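Long-range contact in putative oxidoreductase molybdopterin-binding subunit (Sulfolobus tokodaii, PDB 4ZOH), which binds a pterin cytosine dinucleotide cofactor and is probably the molybdenum-cofactor subunit of an aldehyde oxidase or xanthine dehydrogenase-like enzyme: residues V140-T150 with A265-R276. Sequence-based numbering, arbitrary orientation.
Sequences VEKAFKEADLT and AVKKDGTILGIR
A265 sets its CB over the centre of the F144 ring, 3.6 Å from the ring centroid and almost on the ring normal, a CH-pi contact; A147 CB packs against the same A265 methyl. Across from A265 stands T150, a non-hydrogen-bonded antiparallel pair. At V266 the strands bond directly: V266 N gives L149 O a straight hydrogen bond of 3.0 Å, while V266 O takes D148 N at 2.9 Å and, weakly, L149 N. Two residues thus face one, a classic beta bulge where strand 149-161 begins. K267 stretches its aliphatic chain past D148 until CE lies 3.3 Å from E146 O. K268 N, in the type I turn K267-G270, donates to the anti lone pair of D148 OD2 at 3.1 Å, so the carboxylate ties the approach to one strand to the hairpin turn. Beyond the turn, L273 tucks CD1 against A147 CA (3.6 Å) and E146 O. L273 and G274 form a second classic bulge opposite A265, and A143 CB rests 3.8 Å from G274 CA, a close approach made where G274 has no side chain. R276 runs extended from CG to NE and lays its guanidinium flat on the F144 face opposite A265, a cation-pi stack with planes 10° apart; its NH2 also forms a salt bridge with E263. With F144 CG anti to its carbonyl carbon (chi1 -76°), the ring stands between methyl and cation. Replacing the ring by the methyl of an alanine is likely to open a gap between A265 and R276 and leave the guanidinium without its stacking partner. Helix 140-145 thus packs across the hairpin of strands 254-266 and 272-282, and strand 149-161 extends the same sheet as its outermost strand within the chain; V266 meets helix 336-353 through V350.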
ATOM      1  N   VAL A 140      11.119 -23.404  55.889  1.00 33.06           N
ATOM      2  CA  VAL A 140      12.527 -22.961  55.709  1.00 36.49           C
ATOM      3  C   VAL A 140      13.341 -23.129  56.976  1.00 38.19           C
ATOM      4  O   VAL A 140      14.571 -23.364  56.917  1.00 33.10           O
ATOM      5  CB  VAL A 140      12.668 -21.499  55.142  1.00 34.48           C
ATOM      6  CG1 VAL A 140      12.252 -20.445  56.170  1.00 37.03           C
ATOM      7  CG2 VAL A 140      14.094 -21.188  54.714  1.00 37.93           C
ATOM      8  N   GLU A 141      12.652 -23.006  58.125  1.00 43.15           N
ATOM      9  CA  GLU A 141      13.308 -23.105  59.433  1.00 39.79           C
ATOM     10  C   GLU A 141      13.897 -24.485  59.702  1.00 35.93           C
ATOM     11  O   GLU A 141      15.047 -24.609  60.151  1.00 37.38           O
ATOM     12  CB  GLU A 141      12.317 -22.720  60.531  1.00 48.19           C
ATOM     13  CG  GLU A 141      12.509 -21.350  61.188  1.00 53.72           C
ATOM     14  CD  GLU A 141      13.143 -20.272  60.336  1.00 64.09           C
ATOM     15  OE1 GLU A 141      14.404 -20.161  60.349  1.00 67.44           O
ATOM     16  OE2 GLU A 141      12.378 -19.502  59.694  1.00 68.25           O
ATOM     17  N   LYS A 142      13.067 -25.482  59.420  1.00 32.66           N
ATOM     18  CA  LYS A 142      13.394 -26.878  59.433  1.00 38.27           C
ATOM     19  C   LYS A 142      14.539 -27.222  58.476  1.00 45.22           C
ATOM     20  O   LYS A 142      15.422 -28.043  58.838  1.00 40.76           O
ATOM     21  CB  LYS A 142      12.127 -27.672  59.066  1.00 39.69           C
ATOM     22  CG  LYS A 142      12.323 -29.172  58.907  1.00 41.73           C
ATOM     23  CD  LYS A 142      11.003 -29.857  58.621  1.00 44.55           C
ATOM     24  CE  LYS A 142      11.139 -31.373  58.787  1.00 49.10           C
ATOM     25  NZ  LYS A 142      11.131 -32.055  57.475  1.00 56.44           N
ATOM     26  N   ALA A 143      14.518 -26.621  57.267  1.00 36.54           N
ATOM     27  CA  ALA A 143      15.602 -26.793  56.310  1.00 33.19           C
ATOM     28  C   ALA A 143      16.910 -26.321  56.857  1.00 33.29           C
ATOM     29  O   ALA A 143      17.909 -27.009  56.712  1.00 34.97           O
ATOM     30  CB  ALA A 143      15.322 -26.055  54.969  1.00 31.78           C
ATOM     31  N   PHE A 144      16.954 -25.109  57.383  1.00 33.97           N
ATOM     32  CA  PHE A 144      18.225 -24.613  57.868  1.00 35.83           C
ATOM     33  C   PHE A 144      18.599 -25.265  59.221  1.00 44.02           C
ATOM     34  O   PHE A 144      19.778 -25.243  59.585  1.00 44.72           O
ATOM     35  CB  PHE A 144      18.302 -23.091  57.893  1.00 32.46           C
ATOM     36  CG  PHE A 144      18.510 -22.486  56.528  1.00 34.45           C
ATOM     37  CD1 PHE A 144      17.478 -22.503  55.576  1.00 31.01           C
ATOM     38  CD2 PHE A 144      19.746 -21.951  56.171  1.00 33.31           C
ATOM     39  CE1 PHE A 144      17.682 -21.992  54.285  1.00 36.90           C
ATOM     40  CE2 PHE A 144      19.961 -21.462  54.879  1.00 37.12           C
ATOM     41  CZ  PHE A 144      18.930 -21.459  53.940  1.00 33.57           C
ATOM     42  N   LYS A 145      17.621 -25.863  59.924  1.00 47.09           N
ATOM     43  CA  LYS A 145      17.890 -26.557  61.219  1.00 51.70           C
ATOM     44  C   LYS A 145      18.649 -27.855  60.942  1.00 45.66           C
ATOM     45  O   LYS A 145      19.736 -28.056  61.481  1.00 48.16           O
ATOM     46  CB  LYS A 145      16.598 -26.863  62.020  1.00 53.01           C
ATOM     47  CG  LYS A 145      16.787 -27.169  63.504  1.00 60.54           C
ATOM     48  CD  LYS A 145      17.019 -25.882  64.311  1.00 74.57           C
ATOM     49  CE  LYS A 145      17.878 -26.100  65.564  1.00 78.30           C
ATOM     50  NZ  LYS A 145      17.270 -27.079  66.515  1.00 80.72           N
ATOM     51  N   GLU A 146      18.061 -28.675  60.068  1.00 42.19           N
ATOM     52  CA  GLU A 146      18.562 -29.971  59.567  1.00 43.75           C
ATOM     53  C   GLU A 146      19.816 -29.979  58.661  1.00 40.27           C
ATOM     54  O   GLU A 146      20.232 -31.043  58.233  1.00 47.49           O
ATOM     55  CB  GLU A 146      17.440 -30.677  58.806  1.00 41.17           C
ATOM     56  CG  GLU A 146      16.265 -31.144  59.636  1.00 46.18           C
ATOM     57  CD  GLU A 146      15.160 -31.780  58.796  1.00 58.83           C
ATOM     58  OE1 GLU A 146      15.155 -31.639  57.538  1.00 67.97           O
ATOM     59  OE2 GLU A 146      14.266 -32.428  59.390  1.00 67.43           O
ATOM     60  N   ALA A 147      20.401 -28.828  58.366  1.00 41.20           N
ATOM     61  CA  ALA A 147      21.465 -28.734  57.369  1.00 41.72           C
ATOM     62  C   ALA A 147      22.771 -29.025  58.017  1.00 47.90           C
ATOM     63  O   ALA A 147      22.986 -28.591  59.144  1.00 48.63           O
ATOM     64  CB  ALA A 147      21.534 -27.344  56.783  1.00 42.94           C
ATOM     65  N   ASP A 148      23.684 -29.683  57.294  1.00 42.17           N
ATOM     66  CA  ASP A 148      25.031 -29.914  57.837  1.00 45.58           C
ATOM     67  C   ASP A 148      25.908 -28.710  57.584  1.00 42.97           C
ATOM     68  O   ASP A 148      26.907 -28.480  58.271  1.00 45.41           O
ATOM     69  CB  ASP A 148      25.649 -31.249  57.308  1.00 45.14           C
ATOM     70  CG  ASP A 148      24.736 -32.452  57.587  1.00 48.70           C
ATOM     71  OD1 ASP A 148      24.166 -32.520  58.711  1.00 47.04           O
ATOM     72  OD2 ASP A 148      24.554 -33.316  56.697  1.00 42.99           O
ATOM     73  N   LEU A 149      25.482 -27.906  56.609  1.00 48.84           N
ATOM     74  CA  LEU A 149      26.310 -26.896  55.989  1.00 39.82           C
ATOM     75  C   LEU A 149      25.413 -25.891  55.251  1.00 38.43           C
ATOM     76  O   LEU A 149      24.334 -26.251  54.706  1.00 36.13           O
ATOM     77  CB  LEU A 149      27.208 -27.607  54.933  1.00 50.80           C
ATOM     78  CG  LEU A 149      28.404 -26.803  54.428  1.00 52.76           C
ATOM     79  CD1 LEU A 149      28.886 -25.859  55.528  1.00 59.84           C
ATOM     80  CD2 LEU A 149      29.528 -27.725  53.993  1.00 60.13           C
ATOM     81  N   THR A 150      25.894 -24.656  55.181  1.00 28.39           N
ATOM     82  CA  THR A 150      25.288 -23.678  54.312  1.00 32.98           C
ATOM     83  C   THR A 150      26.330 -22.970  53.500  1.00 31.68           C
ATOM     84  O   THR A 150      27.450 -22.695  53.974  1.00 31.34           O
ATOM     85  CB  THR A 150      24.383 -22.627  55.061  1.00 32.34           C
ATOM     86  OG1 THR A 150      25.202 -21.732  55.821  1.00 36.85           O
ATOM     87  CG2 THR A 150      23.430 -23.317  55.914  1.00 27.88           C
ATOM     88  N   ALA A 265      20.976 -24.363  52.098  1.00 33.94           N
ATOM     89  CA  ALA A 265      21.102 -25.334  53.131  1.00 36.22           C
ATOM     90  C   ALA A 265      21.136 -26.748  52.559  1.00 38.97           C
ATOM     91  O   ALA A 265      20.168 -27.265  51.946  1.00 36.55           O
ATOM     92  CB  ALA A 265      19.958 -25.189  54.136  1.00 35.50           C
ATOM     93  N   VAL A 266      22.261 -27.403  52.834  1.00 43.49           N
ATOM     94  CA  VAL A 266      22.465 -28.757  52.342  1.00 45.69           C
ATOM     95  C   VAL A 266      22.851 -29.775  53.408  1.00 46.74           C
ATOM     96  O   VAL A 266      23.522 -29.419  54.411  1.00 44.81           O
ATOM     97  CB  VAL A 266      23.544 -28.767  51.234  1.00 44.90           C
ATOM     98  CG1 VAL A 266      23.126 -27.826  50.089  1.00 44.27           C
ATOM     99  CG2 VAL A 266      24.946 -28.428  51.780  1.00 34.33           C
ATOM    100  N   LYS A 267      22.447 -31.028  53.165  1.00 44.92           N
ATOM    101  CA  LYS A 267      23.165 -32.183  53.748  1.00 43.95           C
ATOM    102  C   LYS A 267      24.438 -32.580  52.977  1.00 48.28           C
ATOM    103  O   LYS A 267      24.547 -32.412  51.731  1.00 41.62           O
ATOM    104  CB  LYS A 267      22.212 -33.329  54.015  1.00 43.98           C
ATOM    105  CG  LYS A 267      21.710 -33.202  55.455  1.00 59.73           C
ATOM    106  CD  LYS A 267      20.351 -33.859  55.705  1.00 68.24           C
ATOM    107  CE  LYS A 267      20.151 -34.129  57.201  1.00 71.20           C
ATOM    108  NZ  LYS A 267      19.116 -35.194  57.358  1.00 77.83           N
ATOM    109  N   LYS A 268      25.431 -33.052  53.731  1.00 50.50           N
ATOM    110  CA  LYS A 268      26.736 -33.472  53.162  1.00 50.14           C
ATOM    111  C   LYS A 268      26.625 -34.515  52.024  1.00 39.48           C
ATOM    112  O   LYS A 268      27.509 -34.588  51.184  1.00 41.02           O
ATOM    113  CB  LYS A 268      27.664 -34.027  54.254  1.00 55.58           C
ATOM    114  CG  LYS A 268      28.125 -33.010  55.268  1.00 57.64           C
ATOM    115  CD  LYS A 268      29.537 -32.569  54.993  1.00 60.83           C
ATOM    116  CE  LYS A 268      30.186 -32.285  56.329  1.00 59.46           C
ATOM    117  NZ  LYS A 268      30.932 -31.013  56.197  1.00 61.63           N
ATOM    118  N   ASP A 269      25.544 -35.292  51.995  1.00 41.82           N
ATOM    119  CA  ASP A 269      25.323 -36.195  50.901  1.00 48.00           C
ATOM    120  C   ASP A 269      24.758 -35.512  49.623  1.00 52.02           C
ATOM    121  O   ASP A 269      24.265 -36.203  48.729  1.00 56.82           O
ATOM    122  CB  ASP A 269      24.446 -37.366  51.363  1.00 45.26           C
ATOM    123  CG  ASP A 269      22.970 -37.020  51.445  1.00 50.72           C
ATOM    124  OD1 ASP A 269      22.636 -35.812  51.401  1.00 55.43           O
ATOM    125  OD2 ASP A 269      22.128 -37.979  51.544  1.00 41.31           O
ATOM    126  N   GLY A 270      24.841 -34.175  49.539  1.00 51.79           N
ATOM    127  CA  GLY A 270      24.229 -33.406  48.443  1.00 45.46           C
ATOM    128  C   GLY A 270      22.715 -33.246  48.399  1.00 45.73           C
ATOM    129  O   GLY A 270      22.182 -32.787  47.375  1.00 52.29           O
ATOM    130  N   THR A 271      22.007 -33.630  49.473  1.00 44.57           N
ATOM    131  CA  THR A 271      20.598 -33.203  49.685  1.00 47.72           C
ATOM    132  C   THR A 271      20.565 -31.657  49.790  1.00 45.43           C
ATOM    133  O   THR A 271      21.357 -31.065  50.569  1.00 40.29           O
ATOM    134  CB  THR A 271      19.900 -33.898  50.893  1.00 47.40           C
ATOM    135  OG1 THR A 271      19.965 -35.340  50.743  1.00 51.48           O
ATOM    136  CG2 THR A 271      18.405 -33.505  50.996  1.00 42.02           C
ATOM    137  N   ILE A 272      19.747 -31.032  48.924  1.00 41.69           N
ATOM    138  CA  ILE A 272      19.527 -29.560  48.966  1.00 39.90           C
ATOM    139  C   ILE A 272      18.248 -29.425  49.764  1.00 34.15           C
ATOM    140  O   ILE A 272      17.200 -29.966  49.387  1.00 31.72           O
ATOM    141  CB  ILE A 272      19.377 -28.890  47.559  1.00 41.11           C
ATOM    142  CG1 ILE A 272      20.549 -29.196  46.592  1.00 40.08           C
ATOM    143  CG2 ILE A 272      19.165 -27.395  47.662  1.00 36.41           C
ATOM    144  CD1 ILE A 272      21.881 -28.612  46.926  1.00 42.41           C
ATOM    145  N   LEU A 273      18.321 -28.729  50.891  1.00 36.69           N
ATOM    146  CA  LEU A 273      17.148 -28.697  51.785  1.00 34.67           C
ATOM    147  C   LEU A 273      16.277 -27.438  51.585  1.00 33.25           C
ATOM    148  O   LEU A 273      15.028 -27.503  51.488  1.00 39.65           O
ATOM    149  CB  LEU A 273      17.601 -28.845  53.252  1.00 35.59           C
ATOM    150  CG  LEU A 273      18.317 -30.169  53.611  1.00 34.82           C
ATOM    151  CD1 LEU A 273      19.262 -29.937  54.790  1.00 33.27           C
ATOM    152  CD2 LEU A 273      17.282 -31.250  53.887  1.00 33.14           C
ATOM    153  N   GLY A 274      16.941 -26.296  51.517  1.00 31.48           N
ATOM    154  CA  GLY A 274      16.231 -25.072  51.462  1.00 34.97           C
ATOM    155  C   GLY A 274      17.166 -23.979  51.048  1.00 37.37           C
ATOM    156  O   GLY A 274      18.426 -24.163  51.093  1.00 34.72           O
ATOM    157  N   ILE A 275      16.512 -22.848  50.711  1.00 31.11           N
ATOM    158  CA  ILE A 275      17.159 -21.589  50.260  1.00 36.04           C
ATOM    159  C   ILE A 275      16.537 -20.332  50.879  1.00 29.78           C
ATOM    160  O   ILE A 275      15.355 -20.210  50.986  1.00 30.02           O
ATOM    161  CB  ILE A 275      16.917 -21.288  48.757  1.00 35.46           C
ATOM    162  CG1 ILE A 275      16.814 -22.544  47.936  1.00 44.81           C
ATOM    163  CG2 ILE A 275      17.980 -20.315  48.258  1.00 41.29           C
ATOM    164  CD1 ILE A 275      18.159 -23.100  47.594  1.00 44.82           C
ATOM    165  N   ARG A 276      17.353 -19.357  51.177  1.00 33.90           N
ATOM    166  CA  ARG A 276      16.808 -18.058  51.429  1.00 34.84           C
ATOM    167  C   ARG A 276      17.706 -17.028  50.855  1.00 38.11           C
ATOM    168  O   ARG A 276      18.932 -17.278  50.640  1.00 35.20           O
ATOM    169  CB  ARG A 276      16.659 -17.799  52.924  1.00 41.70           C
ATOM    170  CG  ARG A 276      17.897 -18.009  53.742  1.00 39.96           C
ATOM    171  CD  ARG A 276      17.480 -18.208  55.207  1.00 44.67           C
ATOM    172  NE  ARG A 276      18.697 -18.304  55.987  1.00 51.12           N
ATOM    173  CZ  ARG A 276      18.795 -18.736  57.244  1.00 51.42           C
ATOM    174  NH1 ARG A 276      17.713 -19.104  57.944  1.00 46.27           N
ATOM    175  NH2 ARG A 276      20.016 -18.764  57.790  1.00 44.05           N
TER